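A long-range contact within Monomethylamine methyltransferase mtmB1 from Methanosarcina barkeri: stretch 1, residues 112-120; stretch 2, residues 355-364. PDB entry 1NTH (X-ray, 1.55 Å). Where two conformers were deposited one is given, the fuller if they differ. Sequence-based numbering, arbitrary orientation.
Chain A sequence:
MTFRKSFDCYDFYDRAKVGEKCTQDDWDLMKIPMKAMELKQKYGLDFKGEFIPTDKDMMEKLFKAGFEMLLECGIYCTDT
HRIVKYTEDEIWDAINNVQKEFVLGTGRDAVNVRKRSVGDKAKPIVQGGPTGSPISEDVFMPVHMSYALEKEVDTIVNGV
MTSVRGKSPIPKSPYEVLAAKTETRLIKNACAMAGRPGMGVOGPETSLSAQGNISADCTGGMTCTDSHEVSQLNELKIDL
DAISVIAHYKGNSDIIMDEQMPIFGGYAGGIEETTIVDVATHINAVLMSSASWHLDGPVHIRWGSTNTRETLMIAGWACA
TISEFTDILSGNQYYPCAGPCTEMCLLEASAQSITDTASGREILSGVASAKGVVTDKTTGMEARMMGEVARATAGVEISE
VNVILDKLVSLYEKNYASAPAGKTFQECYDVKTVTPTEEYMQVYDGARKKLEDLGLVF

Stretch 1 (112-120) NVRKRSVGD
Stretch 2, residues 355-364: TDTASGREIL

Residues 112-120 leave a β-strand as an extended loop and end in a type II turn, Ser117 to Asp120; residues 355-364 run from the last turn of a helix through Gly360 into a strand that starts at Ile363. The loop lies against the helix end, with Val118 CA 4.4 Å from Gly360 CA and Gly119 CA 4.6 Å from Ala358 CA, and the contact buries 481 Å² in all.

Helices end with carbonyls that lack backbone partners; here Arg116 supplies donors to Thr357 O in the last turn and to Arg361 O just past it, while Gly119 N serves Ala358 O. The CB of Arg116 points toward the helix end, and the side chain (chi1 -72°, chi2 -173°, chi3 68°, chi4 -107°) brings the guanidinium edge to the carbonyls. Arg116 NH1 donates to Thr357 O at 2.9 Å and to Arg361 O at 2.8 Å, while Arg116 NH2 also donates to Thr357 O at 2.9 Å. A weak bond from Arg116 NH2 to Asp120 O (3.3 Å) ties the same group to its own loop. Thr357 O also accepts a weak bond from Gly360 N (3.3 Å), and water 2 lies 2.8 Å from Asp120 O and 3.2 Å from Thr357 O.

Gly360 leaves the helix with phi/psi 104/16 in a Schellman motif. Arg361 N binds Asp356 O at 3.0 Å, and Gly360 N reaches that same Asp356 O weakly at 3.3 Å. A CB on Gly360 would be jammed against the preceding carbonyl oxygen and would lie only 3.5 Å from Ser117 C.

The backbone of Arg116 is held by Glu362. With chi1 -77°, chi2 75° and chi3 31°, the carboxylate swings nearer the loop than its sideways CB suggests, and Arg116 N donates to Glu362 OE2 at 2.8 Å, nearly straight at 169°; Glu362 OE1 is bonded elsewhere in the structure. Arg116 O receives no hydrogen bond from residues 355-364: its neighbours Glu362 OE2 (3.3 Å) and Gly360 O (3.4 Å) are both acceptors. Water 1 donates to Arg114 O (2.9 Å) and Glu362 O (3.3 Å), bridging the two backbones.

In the turn, Gly119 has phi/psi 68/16, a positive phi that favours glycine, and its N donates to Ala358 O at 2.8 Å. Val118 (chi1 173°) packs over that acceptor, CG1 to Ala358 O 3.4 Å, with a CA-H...O contact from Val118 CA to Ala358 O at 3.5 Å. Asp120 N closes the turn on Ser117 O (3.1 Å), and Ser117 N donates to Asp120 OD1 (2.9 Å). Farther back, Val113 (chi1 -179°, t) meets Ile363, Val113 CG1 to Ile363 CD1 4.1 Å.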

# COMPACT_ATOMS: atom_id res chain seq x y z
N ASN A 112 -10.86 13.83 -13.90
CA ASN A 112 -10.84 13.08 -15.14
C ASN A 112 -10.51 13.98 -16.31
O ASN A 112 -11.08 15.07 -16.46
CB ASN A 112 -12.19 12.42 -15.41
CG ASN A 112 -12.57 11.44 -14.33
OD1 ASN A 112 -13.27 11.78 -13.38
ND2 ASN A 112 -12.11 10.20 -14.46
N VAL A 113 -9.58 13.54 -17.15
CA VAL A 113 -9.20 14.30 -18.33
C VAL A 113 -9.74 13.53 -19.53
O VAL A 113 -9.30 12.42 -19.82
CB VAL A 113 -7.67 14.42 -18.47
CG1 VAL A 113 -7.33 15.26 -19.71
CG2 VAL A 113 -7.09 15.07 -17.22
N ARG A 114 -10.72 14.12 -20.21
CA ARG A 114 -11.34 13.50 -21.38
C ARG A 114 -11.29 14.46 -22.57
O ARG A 114 -11.13 15.67 -22.39
CB ARG A 114 -12.79 13.11 -21.06
CG ARG A 114 -12.90 12.15 -19.88
CD ARG A 114 -14.30 11.55 -19.76
NE ARG A 114 -14.39 10.58 -18.66
CZ ARG A 114 -14.91 10.86 -17.46
NH1 ARG A 114 -15.38 12.07 -17.20
NH2 ARG A 114 -14.95 9.91 -16.53
N LYS A 115 -11.43 13.92 -23.77
CA LYS A 115 -11.36 14.75 -24.97
C LYS A 115 -12.42 15.84 -25.09
O LYS A 115 -13.57 15.66 -24.69
CB LYS A 115 -11.43 13.87 -26.23
CG LYS A 115 -11.30 14.68 -27.52
CD LYS A 115 -11.38 13.82 -28.77
CE LYS A 115 -11.24 14.70 -30.02
NZ LYS A 115 -11.32 13.89 -31.27
N ARG A 116 -12.00 16.99 -25.62
CA ARG A 116 -12.89 18.12 -25.86
C ARG A 116 -12.84 18.43 -27.35
O ARG A 116 -11.80 18.29 -27.99
CB ARG A 116 -12.44 19.37 -25.10
CG ARG A 116 -12.66 19.32 -23.60
CD ARG A 116 -12.33 20.66 -22.94
NE ARG A 116 -13.29 21.72 -23.30
CZ ARG A 116 -13.02 22.73 -24.13
NH1 ARG A 116 -11.83 22.84 -24.70
NH2 ARG A 116 -13.96 23.63 -24.39
N SER A 117 -13.98 18.83 -27.91
CA SER A 117 -14.03 19.18 -29.32
C SER A 117 -14.00 20.69 -29.43
O SER A 117 -14.06 21.40 -28.43
CB SER A 117 -15.32 18.64 -29.95
OG SER A 117 -16.46 19.20 -29.32
N VAL A 118 -13.89 21.19 -30.66
CA VAL A 118 -13.90 22.63 -30.88
C VAL A 118 -15.25 23.15 -30.39
O VAL A 118 -16.29 22.56 -30.69
CB VAL A 118 -13.74 22.95 -32.39
CG1 VAL A 118 -13.91 24.44 -32.63
CG2 VAL A 118 -12.37 22.48 -32.87
N GLY A 119 -15.22 24.24 -29.62
CA GLY A 119 -16.45 24.83 -29.10
C GLY A 119 -17.20 23.99 -28.08
O GLY A 119 -18.36 24.25 -27.78
N ASP A 120 -16.52 22.99 -27.52
CA ASP A 120 -17.12 22.09 -26.54
C ASP A 120 -17.76 22.83 -25.36
O ASP A 120 -17.22 23.81 -24.85
CB ASP A 120 -16.06 21.12 -26.03
CG ASP A 120 -16.64 19.83 -25.51
OD1 ASP A 120 -16.18 18.75 -25.95
OD2 ASP A 120 -17.56 19.87 -24.65
N THR A 355 -8.99 31.39 -26.52
CA THR A 355 -8.50 30.65 -27.68
C THR A 355 -8.37 29.15 -27.40
O THR A 355 -8.85 28.33 -28.17
CB THR A 355 -7.13 31.18 -28.13
OG1 THR A 355 -7.23 32.59 -28.40
CG2 THR A 355 -6.65 30.45 -29.38
N ASP A 356 -7.72 28.81 -26.29
CA ASP A 356 -7.52 27.41 -25.92
C ASP A 356 -8.82 26.67 -25.65
O ASP A 356 -9.01 25.53 -26.08
CB ASP A 356 -6.61 27.30 -24.69
CG ASP A 356 -5.18 27.72 -24.98
OD1 ASP A 356 -4.78 27.68 -26.17
OD2 ASP A 356 -4.46 28.07 -24.02
N THR A 357 -9.73 27.31 -24.92
CA THR A 357 -11.01 26.69 -24.60
C THR A 357 -11.84 26.45 -25.86
O THR A 357 -12.31 25.34 -26.10
CB THR A 357 -11.81 27.58 -23.62
OG1 THR A 357 -11.06 27.74 -22.41
CG2 THR A 357 -13.16 26.95 -23.31
N ALA A 358 -11.99 27.48 -26.69
CA ALA A 358 -12.78 27.34 -27.90
C ALA A 358 -12.16 26.41 -28.94
O ALA A 358 -12.87 25.74 -29.68
CB ALA A 358 -13.03 28.71 -28.52
N SER A 359 -10.83 26.36 -28.99
CA SER A 359 -10.16 25.51 -29.98
C SER A 359 -10.15 24.03 -29.61
O SER A 359 -9.77 23.19 -30.42
CB SER A 359 -8.72 26.00 -30.23
OG SER A 359 -7.89 25.84 -29.08
N GLY A 360 -10.55 23.71 -28.38
CA GLY A 360 -10.61 22.32 -27.97
C GLY A 360 -9.53 21.75 -27.06
O GLY A 360 -9.40 20.53 -26.96
N ARG A 361 -8.75 22.60 -26.40
CA ARG A 361 -7.71 22.11 -25.50
C ARG A 361 -8.33 21.41 -24.30
O ARG A 361 -9.36 21.86 -23.78
CB ARG A 361 -6.83 23.25 -24.99
CG ARG A 361 -6.00 23.95 -26.06
CD ARG A 361 -4.84 23.09 -26.55
NE ARG A 361 -4.11 23.77 -27.61
CZ ARG A 361 -3.10 23.25 -28.30
NH1 ARG A 361 -2.67 22.02 -28.04
NH2 ARG A 361 -2.53 23.95 -29.27
N GLU A 362 -7.72 20.32 -23.85
CA GLU A 362 -8.23 19.60 -22.69
C GLU A 362 -7.67 20.17 -21.40
O GLU A 362 -8.31 20.11 -20.35
CB GLU A 362 -7.88 18.11 -22.77
CG GLU A 362 -8.73 17.29 -23.73
CD GLU A 362 -8.39 17.51 -25.19
OE1 GLU A 362 -7.21 17.80 -25.51
OE2 GLU A 362 -9.30 17.39 -26.03
N ILE A 363 -6.46 20.73 -21.48
CA ILE A 363 -5.80 21.28 -20.30
C ILE A 363 -5.19 22.67 -20.55
O ILE A 363 -4.59 22.91 -21.59
CB ILE A 363 -4.67 20.34 -19.82
CG1 ILE A 363 -5.25 18.97 -19.46
CG2 ILE A 363 -3.95 20.95 -18.62
CD1 ILE A 363 -4.19 17.91 -19.14
N LEU A 364 -5.37 23.57 -19.59
CA LEU A 364 -4.80 24.91 -19.66
C LEU A 364 -3.75 24.95 -18.55
O LEU A 364 -4.08 24.76 -17.38
CB LEU A 364 -5.88 25.97 -19.38
CG LEU A 364 -7.18 25.87 -20.18
CD1 LEU A 364 -8.06 27.08 -19.86
CD2 LEU A 364 -6.87 25.80 -21.66
O HOH W 1 -10.74 17.91 -20.55
O HOH W 2 -15.51 25.73 -25.96